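Local coordinates for DNA repair protein PprA (Deinococcus deserti, PDB 6MC8) that binds DNA, forms filaments and takes part in the repair of radiation-induced DNA damage and in genome segregation, at residues V149-G154 with F168-T173; T179-W184 with V192-P197; A207-I212 with V231-A236; F257-A262 with E286-L291. The protein carries 2 engineered substitutions. One frame throughout, in Å; residues are numbered along the deposited sequence.

In the fold
From the N terminus, interaction 1 closes a loop of 13 intervening residues, eight of them helical, by bringing 149-154 against the edge strand 168-176. Interaction 2 follows at once and closes the hairpin of strands 179-186 and 189-195. Interaction 3 joins helices 200-213 and 218-237, its centre about 28 Å from that of interaction 2. Interaction 4 brings the loop leading into strand 261-267, and that strand's first residues, onto helix 274-304. All four run in series, none enclosing or crossing another. Interactions 1, 2 and 4 reach one antiparallel four-stranded sheet; interaction 2 touches both others, through probable backbone bonds of Thr-170 with Thr-183 and Thr-173 with Thr-181 and the salt bridge Arg-196 to Asp-289.

Interaction 1: residues V149-G154 with F168-T173; sequences VTLRPG and FETHWT
Val-149 meets Glu-169 and His-171 through two backbone hydrogen bonds, the polar part of this contact. Val-149 N donates to Glu-169 O at 3.0 Å, and His-171 N donates to Val-149 O at 2.9 Å with an N-H...O angle of 165°. From Val-149 the two bonds thus go to the residues before and after Thr-170, whose CA lies 4.4 Å from that of Val-149, which is the geometry of a single beta bridge. Val-149 O also lies at the edge of the His-171 ring, near its plane, 3.5 Å from CD2.

The apolar part centres on Leu-151. Its CG, anti to the carbonyl carbon (chi1 -71°), is thereby placed 4.1 Å from Thr-170 CG2. Beyond it, Leu-151 CD1 touches two threonine methyls, Thr-170 CG2 at 3.9 Å and Thr-173 CG2 at the same distance; the leucine crosses the Thr-173 side chain at about a right angle. An alanine here would probably leave both methyls without their leucine partner and open a gap beside the strand. Toward solvent, Thr-150 OG1 approaches His-171 CD2 at 3.6 Å.

The polar end of Thr-170 is turned to the sheet, where OG1 bonds to Thr-183 N. Helix 156-163 packs against Leu-151 and Thr-170 through Leu-158, strand 179-186 pairs with 168-176, and Asp-164 of the second subunit packs on Val-149.

Interaction 2: residues T179-W184 with V192-P197; sequences TWTRTW and VEVHRP
Arg-182 and Glu-193 run alongside each other in the same direction, and their ends form a salt bridge on the buried part of the contact. Arg-182 NE and NH2 both reach Glu-193 OE1, at 2.9 and 3.1 Å; the oxygen sits in the guanidinium plane, NE comes from above the carboxylate plane and NH2 meets the syn lone pair. Glu-193 OE2 turns to Ser-261 OG. An alanine in place of Arg-182 would probably leave OE1 of the buried Glu-193 without its charged mate. The backbones form an antiparallel beta hairpin, with axes 4.6 Å apart at 168°. Its hydrogen-bonded pairs are Trp-180 with His-195 and Arg-182 with Glu-193. Glu-193 O takes a second donor, Thr-181 OG1 at 2.8 Å, which is anti to its own backbone N (chi1 -175°). Trp-184 CZ3 packs 3.7 Å from Glu-193 CB. The looser side is at Trp-180, partly exposed, whose indole leads away from 192-197 to a cation-pi contact with Arg-137.

Interaction 3: residues A207-I212 with V231-A236; sequences AAWKVI and VGMLGA. Engineered in segment 207-212: Lys-210 (natural residue Asp).
Met-233 is the bump here, set against Ala-208, Trp-209 and Ile-212 of the facing helix. Ala-208 CB fits against the base of Met-233, 3.8 Å from its CB and 3.5 Å from its carbonyl O, while the methionine tip lodges between Trp-209 and Ile-212. Met-233 CG stands anti to the carbonyl carbon (chi1 -55°), and further bends in the chain bring the methyl CE between the two, 3.6 Å from Trp-209 CE3 at the indole edge, in the ring plane, and 3.5 Å from Ile-212 CD1. The sulfur is beside the indole too: Met-233 SD is 5.4 Å from the centroid of the six-membered ring, a Met-aromatic contact. No hydrogen bond spans the two segments; their direct contact is van der Waals packing and the Met-aromatic approach. Their axes approach to 8.8 Å and cross at 67°, a steep angle that confines the contact to a short patch. Helix 274-304 lies against both helices, touching Ala-207 through Leu-299 and Ala-300 and Leu-234 through Leu-303.

Interaction 4: residues F257-A262 with E286-L291; sequences FAVSSA and ETLDEL
Thr-287 begins the contact with Ala-262, its CB standing 4.2 Å from Ala-262 CB. Its hydroxyl is turned to its own helix, where OG1 bonds to Glu-283 O.

Leu-288 follows and carries much of the packing. Its CB lies 3.9 Å from Ala-262 CB, and the two CA atoms are 5.3 Å apart, a closeness that the small alanine permits. CG is anti to the backbone N (chi1 179°); beyond it, CD1 reaches the backbone of 257-262, with Ser-260 C at 3.6 Å and Ser-261 O at 3.6 Å. The same methyl is 4.1 Å from Val-259 CG1, and the leucine and valine side chains run antiparallel past one another.

Asp-289, next in sequence, is directed elsewhere, to a salt bridge with Arg-196. One helical turn after Leu-288, Leu-291 returns to the interface with its CB 3.9 Å from Val-259 CG1, the two side chains crossing at about a right angle. Val-259 therefore touches both leucines with one methyl, CG1, which is anti to its backbone N (chi1 171°).

No hydrogen bond links the two segments, but Val-259 O accepts one from Gln-292 NE2, just beyond them on the same helix. Ser-261, whose CB points away from the helix, bonds through OG to His-195 and Glu-193 of strand 189-195, the neighbour of strand 261-267, while Leu-288 also packs on Val-194 of that strand, so helix 274-304 lies against the sheet.

Interaction 1: residues V149-G154 with F168-T173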
loop_
_atom_site.group_PDB
_atom_site.type_symbol
_atom_site.label_atom_id
_atom_site.label_comp_id
_atom_site.label_asym_id
_atom_site.label_seq_id
_atom_site.Cartn_x
_atom_site.Cartn_y
_atom_site.Cartn_z
ATOM N N VAL A 149 2.870 -10.812 -6.855
ATOM C CA VAL A 149 2.920 -12.133 -6.241
ATOM C C VAL A 149 2.991 -13.193 -7.329
ATOM O O VAL A 149 2.195 -13.186 -8.274
ATOM C CB VAL A 149 1.694 -12.354 -5.339
ATOM C CG1 VAL A 149 1.734 -13.725 -4.680
ATOM C CG2 VAL A 149 1.599 -11.265 -4.308
ATOM N N THR A 150 3.944 -14.109 -7.197
ATOM C CA THR A 150 3.981 -15.318 -8.010
ATOM C C THR A 150 3.204 -16.386 -7.250
ATOM O O THR A 150 3.687 -16.937 -6.260
ATOM C CB THR A 150 5.416 -15.750 -8.288
ATOM O OG1 THR A 150 6.106 -14.704 -8.976
ATOM C CG2 THR A 150 5.433 -16.991 -9.150
ATOM N N LEU A 151 1.989 -16.669 -7.706
ATOM C CA LEU A 151 1.129 -17.604 -6.997
ATOM C C LEU A 151 1.560 -19.043 -7.245
ATOM O O LEU A 151 1.630 -19.497 -8.391
ATOM C CB LEU A 151 -0.327 -17.406 -7.414
ATOM C CG LEU A 151 -1.043 -16.138 -6.942
ATOM C CD1 LEU A 151 -2.392 -16.011 -7.606
ATOM C CD2 LEU A 151 -1.215 -16.166 -5.444
ATOM N N ARG A 152 1.857 -19.750 -6.166
ATOM C CA ARG A 152 2.095 -21.184 -6.178
ATOM C C ARG A 152 0.782 -21.913 -5.910
ATOM O O ARG A 152 -0.149 -21.329 -5.355
ATOM C CB ARG A 152 3.190 -21.511 -5.160
ATOM C CG ARG A 152 2.894 -21.145 -3.735
ATOM C CD ARG A 152 4.040 -21.602 -2.851
ATOM N NE ARG A 152 3.820 -21.289 -1.448
ATOM C CZ ARG A 152 4.303 -20.209 -0.853
ATOM N NH1 ARG A 152 5.058 -19.369 -1.540
ATOM N NH2 ARG A 152 4.061 -19.986 0.431
ATOM N N PRO A 153 0.637 -23.253 -6.330
ATOM C CA PRO A 153 -0.692 -23.879 -6.420
ATOM C C PRO A 153 -1.426 -24.097 -5.097
ATOM O O PRO A 153 -1.653 -25.229 -4.672
ATOM C CB PRO A 153 -0.391 -25.217 -7.097
ATOM C CG PRO A 153 0.849 -25.014 -7.818
ATOM C CD PRO A 153 1.652 -24.122 -6.951
ATOM N N GLY A 154 -1.827 -23.001 -4.457
ATOM C CA GLY A 154 -2.640 -23.061 -3.263
ATOM C C GLY A 154 -3.588 -21.878 -3.189
ATOM O O GLY A 154 -3.724 -21.102 -4.136
ATOM N N PHE A 168 -2.109 -5.115 -2.687
ATOM C CA PHE A 168 -1.289 -6.203 -3.194
ATOM C C PHE A 168 -1.690 -6.432 -4.642
ATOM O O PHE A 168 -2.714 -5.924 -5.095
ATOM C CB PHE A 168 -1.453 -7.490 -2.362
ATOM C CG PHE A 168 -2.780 -8.180 -2.543
ATOM C CD1 PHE A 168 -3.893 -7.768 -1.836
ATOM C CD2 PHE A 168 -2.903 -9.275 -3.389
ATOM C CE1 PHE A 168 -5.108 -8.408 -2.003
ATOM C CE2 PHE A 168 -4.112 -9.906 -3.557
ATOM C CZ PHE A 168 -5.214 -9.475 -2.860
ATOM N N GLU A 169 -0.872 -7.170 -5.374
ATOM C CA GLU A 169 -1.264 -7.457 -6.769
ATOM C C GLU A 169 -0.627 -8.776 -7.150
ATOM O O GLU A 169 0.509 -8.970 -6.863
ATOM C CB GLU A 169 -0.721 -6.416 -7.738
ATOM C CG GLU A 169 -1.035 -6.726 -9.168
ATOM C CD GLU A 169 -0.551 -5.683 -10.129
ATOM O OE1 GLU A 169 0.013 -4.672 -9.667
ATOM O OE2 GLU A 169 -0.734 -5.874 -11.347
ATOM N N THR A 170 -1.388 -9.670 -7.729
ATOM C CA THR A 170 -0.799 -10.942 -8.194
ATOM C C THR A 170 -0.423 -10.845 -9.667
ATOM O O THR A 170 -0.923 -9.994 -10.384
ATOM C CB THR A 170 -1.659 -12.174 -7.931
ATOM O OG1 THR A 170 -2.777 -12.155 -8.791
ATOM C CG2 THR A 170 -2.179 -12.260 -6.528
ATOM N N HIS A 171 0.504 -11.707 -10.049
ATOM C CA HIS A 171 0.935 -11.943 -11.439
ATOM C C HIS A 171 -0.102 -12.856 -12.084
ATOM O O HIS A 171 -0.918 -13.435 -11.419
ATOM C CB HIS A 171 2.293 -12.656 -11.497
ATOM C CG HIS A 171 3.535 -11.831 -11.424
ATOM N ND1 HIS A 171 3.904 -10.967 -12.391
ATOM C CD2 HIS A 171 4.538 -11.817 -10.541
ATOM C CE1 HIS A 171 5.038 -10.419 -12.071
ATOM N NE2 HIS A 171 5.436 -10.911 -10.965
ATOM N N TRP A 172 -0.035 -13.013 -13.381
ATOM C CA TRP A 172 -0.951 -13.904 -14.075
ATOM C C TRP A 172 -0.749 -15.341 -13.614
ATOM O O TRP A 172 0.379 -15.806 -13.446
ATOM C CB TRP A 172 -0.743 -13.822 -15.585
ATOM C CG TRP A 172 -1.131 -12.535 -16.231
ATOM C CD1 TRP A 172 -0.298 -11.573 -16.705
ATOM C CD2 TRP A 172 -2.458 -12.066 -16.471
ATOM N NE1 TRP A 172 -1.018 -10.542 -17.239
ATOM C CE2 TRP A 172 -2.351 -10.818 -17.102
ATOM C CE3 TRP A 172 -3.727 -12.582 -16.210
ATOM C CZ2 TRP A 172 -3.462 -10.083 -17.485
ATOM C CZ3 TRP A 172 -4.822 -11.851 -16.582
ATOM C CH2 TRP A 172 -4.686 -10.613 -17.214
ATOM N N THR A 173 -1.856 -16.040 -13.392
ATOM C CA THR A 173 -1.835 -17.454 -13.077
ATOM C C THR A 173 -2.899 -18.132 -13.933
ATOM O O THR A 173 -3.881 -17.487 -14.315
ATOM C CB THR A 173 -2.055 -17.692 -11.558
ATOM O OG1 THR A 173 -1.832 -19.066 -11.221
ATOM C CG2 THR A 173 -3.431 -17.304 -11.107
#

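Interaction 2: residues T179-W184 with V192-P197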
loop_
_atom_site.group_PDB
_atom_site.type_symbol
_atom_site.label_atom_id
_atom_site.label_comp_id
_atom_site.label_asym_id
_atom_site.label_seq_id
_atom_site.Cartn_x
_atom_site.Cartn_y
_atom_site.Cartn_z
ATOM N N THR A 179 -7.690 -19.378 -20.159
ATOM C CA THR A 179 -8.012 -18.285 -19.255
ATOM C C THR A 179 -6.874 -18.049 -18.269
ATOM O O THR A 179 -6.342 -18.991 -17.679
ATOM C CB THR A 179 -9.326 -18.601 -18.527
ATOM O OG1 THR A 179 -10.432 -18.368 -19.405
ATOM C CG2 THR A 179 -9.490 -17.845 -17.239
ATOM N N TRP A 180 -6.492 -16.785 -18.119
ATOM C CA TRP A 180 -5.497 -16.348 -17.155
ATOM C C TRP A 180 -6.120 -15.331 -16.213
ATOM O O TRP A 180 -6.977 -14.541 -16.611
ATOM C CB TRP A 180 -4.293 -15.765 -17.880
ATOM C CG TRP A 180 -3.461 -16.818 -18.514
ATOM C CD1 TRP A 180 -3.688 -17.432 -19.703
ATOM C CD2 TRP A 180 -2.228 -17.339 -18.022
ATOM N NE1 TRP A 180 -2.697 -18.337 -19.964
ATOM C CE2 TRP A 180 -1.785 -18.296 -18.945
ATOM C CE3 TRP A 180 -1.462 -17.099 -16.881
ATOM C CZ2 TRP A 180 -0.607 -19.005 -18.769
ATOM C CZ3 TRP A 180 -0.302 -17.801 -16.706
ATOM C CH2 TRP A 180 0.118 -18.745 -17.646
ATOM N N THR A 181 -5.700 -15.360 -14.952
ATOM C CA THR A 181 -6.365 -14.559 -13.939
ATOM C C THR A 181 -5.361 -13.927 -12.983
ATOM O O THR A 181 -4.240 -14.411 -12.817
ATOM C CB THR A 181 -7.408 -15.397 -13.176
ATOM O OG1 THR A 181 -8.126 -14.563 -12.265
ATOM C CG2 THR A 181 -6.764 -16.521 -12.426
ATOM N N ARG A 182 -5.777 -12.813 -12.379
ATOM C CA ARG A 182 -4.987 -12.102 -11.386
ATOM C C ARG A 182 -5.905 -11.316 -10.461
ATOM O O ARG A 182 -7.026 -10.959 -10.824
ATOM C CB ARG A 182 -3.953 -11.172 -12.035
ATOM C CG ARG A 182 -4.512 -10.083 -12.920
ATOM C CD ARG A 182 -3.373 -9.339 -13.573
ATOM N NE ARG A 182 -3.812 -8.357 -14.553
ATOM C CZ ARG A 182 -2.986 -7.585 -15.247
ATOM N NH1 ARG A 182 -1.683 -7.681 -15.060
ATOM N NH2 ARG A 182 -3.461 -6.721 -16.128
ATOM N N THR A 183 -5.408 -11.053 -9.258
ATOM C CA THR A 183 -6.169 -10.436 -8.182
ATOM C C THR A 183 -5.352 -9.300 -7.584
ATOM O O THR A 183 -4.148 -9.449 -7.366
ATOM C CB THR A 183 -6.519 -11.487 -7.108
ATOM O OG1 THR A 183 -7.402 -12.467 -7.670
ATOM C CG2 THR A 183 -7.159 -10.862 -5.875
ATOM N N TRP A 184 -5.996 -8.159 -7.342
ATOM C CA TRP A 184 -5.290 -7.046 -6.732
ATOM C C TRP A 184 -6.229 -6.238 -5.849
ATOM O O TRP A 184 -7.443 -6.217 -6.055
ATOM C CB TRP A 184 -4.638 -6.156 -7.797
ATOM C CG TRP A 184 -5.559 -5.321 -8.634
ATOM C CD1 TRP A 184 -5.806 -3.992 -8.491
ATOM C CD2 TRP A 184 -6.369 -5.763 -9.726
ATOM N NE1 TRP A 184 -6.695 -3.570 -9.440
ATOM C CE2 TRP A 184 -7.062 -4.639 -10.210
ATOM C CE3 TRP A 184 -6.577 -7.000 -10.343
ATOM C CZ2 TRP A 184 -7.938 -4.710 -11.288
ATOM C CZ3 TRP A 184 -7.448 -7.066 -11.409
ATOM C CH2 TRP A 184 -8.123 -5.932 -11.865
ATOM N N VAL A 192 -10.519 -8.549 -9.324
ATOM C CA VAL A 192 -10.021 -9.747 -9.984
ATOM C C VAL A 192 -10.309 -9.631 -11.478
ATOM O O VAL A 192 -11.383 -9.172 -11.884
ATOM C CB VAL A 192 -10.619 -11.030 -9.359
ATOM C CG1 VAL A 192 -12.128 -11.035 -9.394
ATOM C CG2 VAL A 192 -10.077 -12.277 -10.026
ATOM N N GLU A 193 -9.316 -9.971 -12.294
ATOM C CA GLU A 193 -9.429 -9.956 -13.742
ATOM C C GLU A 193 -9.361 -11.387 -14.245
ATOM O O GLU A 193 -8.550 -12.175 -13.759
ATOM C CB GLU A 193 -8.315 -9.119 -14.375
ATOM C CG GLU A 193 -8.388 -9.012 -15.886
ATOM C CD GLU A 193 -7.263 -8.199 -16.468
ATOM O OE1 GLU A 193 -6.397 -7.743 -15.701
ATOM O OE2 GLU A 193 -7.242 -8.011 -17.696
ATOM N N VAL A 194 -10.224 -11.722 -15.194
ATOM C CA VAL A 194 -10.207 -13.003 -15.885
ATOM C C VAL A 194 -10.036 -12.721 -17.369
ATOM O O VAL A 194 -10.842 -11.999 -17.962
ATOM C CB VAL A 194 -11.488 -13.805 -15.600
ATOM C CG1 VAL A 194 -11.610 -14.964 -16.532
ATOM C CG2 VAL A 194 -11.474 -14.308 -14.178
ATOM N N HIS A 195 -8.992 -13.286 -17.966
ATOM C CA HIS A 195 -8.542 -12.906 -19.297
ATOM C C HIS A 195 -8.412 -14.119 -20.205
ATOM O O HIS A 195 -7.693 -15.065 -19.882
ATOM C CB HIS A 195 -7.201 -12.190 -19.212
ATOM C CG HIS A 195 -6.636 -11.792 -20.536
ATOM N ND1 HIS A 195 -7.099 -10.709 -21.247
ATOM C CD2 HIS A 195 -5.639 -12.329 -21.274
ATOM C CE1 HIS A 195 -6.411 -10.596 -22.368
ATOM N NE2 HIS A 195 -5.521 -11.569 -22.409
ATOM N N ARG A 196 -9.088 -14.073 -21.346
ATOM C CA ARG A 196 -8.855 -15.015 -22.440
ATOM C C ARG A 196 -8.496 -14.188 -23.666
ATOM O O ARG A 196 -9.285 -13.304 -24.054
ATOM C CB ARG A 196 -10.066 -15.897 -22.718
ATOM C CG ARG A 196 -9.768 -16.983 -23.735
ATOM C CD ARG A 196 -10.982 -17.796 -24.114
ATOM N NE ARG A 196 -11.515 -18.571 -23.007
ATOM C CZ ARG A 196 -12.696 -18.346 -22.451
ATOM N NH1 ARG A 196 -13.457 -17.363 -22.899
ATOM N NH2 ARG A 196 -13.113 -19.099 -21.450
ATOM N N PRO A 197 -7.341 -14.430 -24.288
ATOM C CA PRO A 197 -6.854 -13.535 -25.348
ATOM C C PRO A 197 -7.710 -13.573 -26.605
ATOM O O PRO A 197 -8.082 -14.638 -27.099
ATOM C CB PRO A 197 -5.442 -14.059 -25.621
ATOM C CG PRO A 197 -5.064 -14.767 -24.387
ATOM C CD PRO A 197 -6.310 -15.392 -23.879
#

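Interaction 3: residues A207-I212 with V231-A236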
loop_
_atom_site.group_PDB
_atom_site.type_symbol
_atom_site.label_atom_id
_atom_site.label_comp_id
_atom_site.label_asym_id
_atom_site.label_seq_id
_atom_site.Cartn_x
_atom_site.Cartn_y
_atom_site.Cartn_z
ATOM N N ALA A 207 -16.504 -15.919 -35.774
ATOM C CA ALA A 207 -17.804 -15.603 -36.350
ATOM C C ALA A 207 -17.900 -16.078 -37.791
ATOM O O ALA A 207 -18.982 -16.446 -38.258
ATOM C CB ALA A 207 -18.059 -14.104 -36.273
ATOM N N ALA A 208 -16.781 -16.059 -38.516
ATOM C CA ALA A 208 -16.781 -16.553 -39.886
ATOM C C ALA A 208 -16.961 -18.063 -39.926
ATOM O O ALA A 208 -17.617 -18.587 -40.829
ATOM C CB ALA A 208 -15.492 -16.143 -40.593
ATOM N N TRP A 209 -16.395 -18.776 -38.948
ATOM C CA TRP A 209 -16.603 -20.218 -38.850
ATOM C C TRP A 209 -18.052 -20.553 -38.530
ATOM O O TRP A 209 -18.571 -21.575 -38.986
ATOM C CB TRP A 209 -15.664 -20.815 -37.800
ATOM C CG TRP A 209 -15.923 -22.270 -37.475
ATOM C CD1 TRP A 209 -16.511 -22.755 -36.348
ATOM C CD2 TRP A 209 -15.614 -23.415 -38.286
ATOM N NE1 TRP A 209 -16.584 -24.124 -36.398
ATOM C CE2 TRP A 209 -16.040 -24.553 -37.580
ATOM C CE3 TRP A 209 -15.020 -23.587 -39.538
ATOM C CZ2 TRP A 209 -15.888 -25.846 -38.085
ATOM C CZ3 TRP A 209 -14.870 -24.866 -40.036
ATOM C CH2 TRP A 209 -15.302 -25.978 -39.312
ATOM N N LYS A 210 -18.727 -19.694 -37.762
ATOM C CA LYS A 210 -20.115 -19.956 -37.401
ATOM C C LYS A 210 -21.043 -19.788 -38.599
ATOM O O LYS A 210 -22.012 -20.541 -38.752
ATOM C CB LYS A 210 -20.535 -19.041 -36.252
ATOM C CG LYS A 210 -21.934 -19.300 -35.745
ATOM C CD LYS A 210 -22.315 -18.388 -34.603
ATOM C CE LYS A 210 -23.714 -18.712 -34.115
ATOM N NZ LYS A 210 -24.728 -18.389 -35.152
ATOM N N VAL A 211 -20.756 -18.818 -39.466
ATOM C CA VAL A 211 -21.595 -18.596 -40.639
ATOM C C VAL A 211 -21.384 -19.706 -41.663
ATOM O O VAL A 211 -22.343 -20.223 -42.249
ATOM C CB VAL A 211 -21.316 -17.205 -41.240
ATOM C CG1 VAL A 211 -22.115 -16.987 -42.507
ATOM C CG2 VAL A 211 -21.648 -16.129 -40.245
ATOM N N ILE A 212 -20.126 -20.112 -41.860
ATOM C CA ILE A 212 -19.785 -21.107 -42.877
ATOM C C ILE A 212 -20.310 -22.487 -42.489
ATOM O O ILE A 212 -20.833 -23.224 -43.334
ATOM C CB ILE A 212 -18.262 -21.103 -43.119
ATOM C CG1 ILE A 212 -17.858 -19.809 -43.819
ATOM C CG2 ILE A 212 -17.808 -22.290 -43.943
ATOM C CD1 ILE A 212 -16.381 -19.585 -43.866
ATOM N N VAL A 231 -7.113 -17.529 -48.230
ATOM C CA VAL A 231 -7.216 -16.138 -47.806
ATOM C C VAL A 231 -7.775 -15.982 -46.401
ATOM O O VAL A 231 -8.080 -14.860 -45.996
ATOM C CB VAL A 231 -8.050 -15.302 -48.798
ATOM C CG1 VAL A 231 -7.354 -15.209 -50.138
ATOM C CG2 VAL A 231 -9.443 -15.886 -48.948
ATOM N N GLY A 232 -7.916 -17.060 -45.647
ATOM C CA GLY A 232 -8.490 -16.965 -44.324
ATOM C C GLY A 232 -10.004 -17.074 -44.348
ATOM O O GLY A 232 -10.648 -17.031 -45.393
ATOM N N MET A 233 -10.578 -17.324 -43.176
ATOM C CA MET A 233 -12.044 -17.495 -43.039
ATOM C C MET A 233 -12.831 -16.211 -43.263
ATOM O O MET A 233 -13.919 -16.315 -43.759
ATOM C CB MET A 233 -12.416 -18.089 -41.693
ATOM C CG MET A 233 -11.721 -19.351 -41.454
ATOM S SD MET A 233 -12.750 -20.358 -40.455
ATOM C CE MET A 233 -13.917 -20.892 -41.695
ATOM N N LEU A 234 -12.331 -15.090 -42.769
ATOM C CA LEU A 234 -13.034 -13.828 -42.959
ATOM C C LEU A 234 -13.018 -13.414 -44.423
ATOM O O LEU A 234 -14.049 -13.022 -44.976
ATOM C CB LEU A 234 -12.410 -12.741 -42.086
ATOM C CG LEU A 234 -13.043 -11.353 -42.152
ATOM C CD1 LEU A 234 -14.468 -11.396 -41.662
ATOM C CD2 LEU A 234 -12.236 -10.359 -41.347
ATOM N N GLY A 235 -11.857 -13.521 -45.071
ATOM C CA GLY A 235 -11.754 -13.110 -46.461
ATOM C C GLY A 235 -12.483 -14.040 -47.410
ATOM O O GLY A 235 -12.876 -13.638 -48.506
ATOM N N ALA A 236 -12.668 -15.295 -47.006
ATOM C CA ALA A 236 -13.488 -16.202 -47.796
ATOM C C ALA A 236 -14.961 -15.858 -47.651
ATOM O O ALA A 236 -15.723 -15.921 -48.621
ATOM C CB ALA A 236 -13.226 -17.647 -47.380
#

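Interaction 4: residues F257-A262 with E286-L291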
loop_
_atom_site.group_PDB
_atom_site.type_symbol
_atom_site.label_atom_id
_atom_site.label_comp_id
_atom_site.label_asym_id
_atom_site.label_seq_id
_atom_site.Cartn_x
_atom_site.Cartn_y
_atom_site.Cartn_z
ATOM N N PHE A 257 -11.712 -3.657 -32.103
ATOM C CA PHE A 257 -11.877 -3.837 -30.671
ATOM C C PHE A 257 -12.556 -5.171 -30.417
ATOM O O PHE A 257 -13.542 -5.508 -31.074
ATOM C CB PHE A 257 -12.699 -2.699 -30.057
ATOM C CG PHE A 257 -11.965 -1.398 -29.971
ATOM C CD1 PHE A 257 -11.171 -1.115 -28.877
ATOM C CD2 PHE A 257 -12.053 -0.465 -30.989
ATOM C CE1 PHE A 257 -10.494 0.076 -28.791
ATOM C CE2 PHE A 257 -11.368 0.723 -30.913
ATOM C CZ PHE A 257 -10.593 0.996 -29.809
ATOM N N ALA A 258 -12.022 -5.927 -29.466
ATOM C CA ALA A 258 -12.589 -7.210 -29.091
ATOM C C ALA A 258 -12.588 -7.339 -27.576
ATOM O O ALA A 258 -11.817 -6.682 -26.879
ATOM C CB ALA A 258 -11.818 -8.372 -29.725
ATOM N N VAL A 259 -13.467 -8.203 -27.077
ATOM C CA VAL A 259 -13.537 -8.510 -25.653
ATOM C C VAL A 259 -12.532 -9.603 -25.328
ATOM O O VAL A 259 -12.563 -10.684 -25.921
ATOM C CB VAL A 259 -14.956 -8.938 -25.246
ATOM C CG1 VAL A 259 -14.970 -9.465 -23.826
ATOM C CG2 VAL A 259 -15.892 -7.778 -25.349
ATOM N N SER A 260 -11.642 -9.321 -24.380
ATOM C CA SER A 260 -10.687 -10.310 -23.911
ATOM C C SER A 260 -10.644 -10.464 -22.398
ATOM O O SER A 260 -10.064 -11.441 -21.919
ATOM C CB SER A 260 -9.273 -9.981 -24.415
ATOM O OG SER A 260 -8.775 -8.802 -23.821
ATOM N N SER A 261 -11.238 -9.555 -21.634
ATOM C CA SER A 261 -11.184 -9.646 -20.186
ATOM C C SER A 261 -12.550 -9.349 -19.584
ATOM O O SER A 261 -13.499 -8.988 -20.280
ATOM C CB SER A 261 -10.134 -8.700 -19.593
ATOM O OG SER A 261 -8.827 -9.089 -19.959
ATOM N N ALA A 262 -12.633 -9.537 -18.272
ATOM C CA ALA A 262 -13.777 -9.157 -17.463
ATOM C C ALA A 262 -13.293 -8.941 -16.039
ATOM O O ALA A 262 -12.579 -9.780 -15.489
ATOM C CB ALA A 262 -14.882 -10.216 -17.499
ATOM N N GLU A 286 -17.762 -16.248 -15.889
ATOM C CA GLU A 286 -19.055 -16.333 -16.562
ATOM C C GLU A 286 -19.346 -15.082 -17.380
ATOM O O GLU A 286 -20.002 -15.158 -18.423
ATOM C CB GLU A 286 -20.169 -16.571 -15.541
ATOM C CG GLU A 286 -20.268 -17.997 -15.036
ATOM C CD GLU A 286 -20.849 -18.948 -16.076
ATOM O OE1 GLU A 286 -21.739 -18.524 -16.842
ATOM O OE2 GLU A 286 -20.414 -20.115 -16.133
ATOM N N THR A 287 -18.876 -13.923 -16.920
ATOM C CA THR A 287 -19.068 -12.698 -17.686
ATOM C C THR A 287 -18.194 -12.698 -18.935
ATOM O O THR A 287 -18.644 -12.291 -20.010
ATOM C CB THR A 287 -18.777 -11.475 -16.811
ATOM O OG1 THR A 287 -19.607 -11.516 -15.649
ATOM C CG2 THR A 287 -19.069 -10.192 -17.551
ATOM N N LEU A 288 -16.960 -13.198 -18.822
ATOM C CA LEU A 288 -16.071 -13.256 -19.978
ATOM C C LEU A 288 -16.554 -14.265 -21.011
ATOM O O LEU A 288 -16.477 -14.008 -22.217
ATOM C CB LEU A 288 -14.645 -13.589 -19.538
ATOM C CG LEU A 288 -13.620 -13.712 -20.667
ATOM C CD1 LEU A 288 -13.483 -12.408 -21.415
ATOM C CD2 LEU A 288 -12.284 -14.175 -20.150
ATOM N N ASP A 289 -17.060 -15.413 -20.559
ATOM C CA ASP A 289 -17.521 -16.437 -21.492
ATOM C C ASP A 289 -18.775 -15.986 -22.225
ATOM O O ASP A 289 -18.948 -16.275 -23.412
ATOM C CB ASP A 289 -17.774 -17.757 -20.763
ATOM C CG ASP A 289 -16.496 -18.427 -20.309
ATOM O OD1 ASP A 289 -15.440 -18.167 -20.913
ATOM O OD2 ASP A 289 -16.552 -19.234 -19.360
ATOM N N GLU A 290 -19.651 -15.253 -21.540
ATOM C CA GLU A 290 -20.878 -14.802 -22.184
ATOM C C GLU A 290 -20.622 -13.638 -23.134
ATOM O O GLU A 290 -21.215 -13.580 -24.217
ATOM C CB GLU A 290 -21.927 -14.439 -21.129
ATOM C CG GLU A 290 -23.219 -13.887 -21.712
ATOM C CD GLU A 290 -23.917 -14.854 -22.663
ATOM O OE1 GLU A 290 -23.866 -16.082 -22.446
ATOM O OE2 GLU A 290 -24.490 -14.376 -23.663
ATOM N N LEU A 291 -19.727 -12.719 -22.761
ATOM C CA LEU A 291 -19.421 -11.582 -23.624
ATOM C C LEU A 291 -18.716 -12.011 -24.901
ATOM O O LEU A 291 -18.914 -11.408 -25.958
ATOM C CB LEU A 291 -18.574 -10.563 -22.873
ATOM C CG LEU A 291 -19.286 -9.689 -21.851
ATOM C CD1 LEU A 291 -18.247 -9.009 -21.017
ATOM C CD2 LEU A 291 -20.150 -8.669 -22.547
#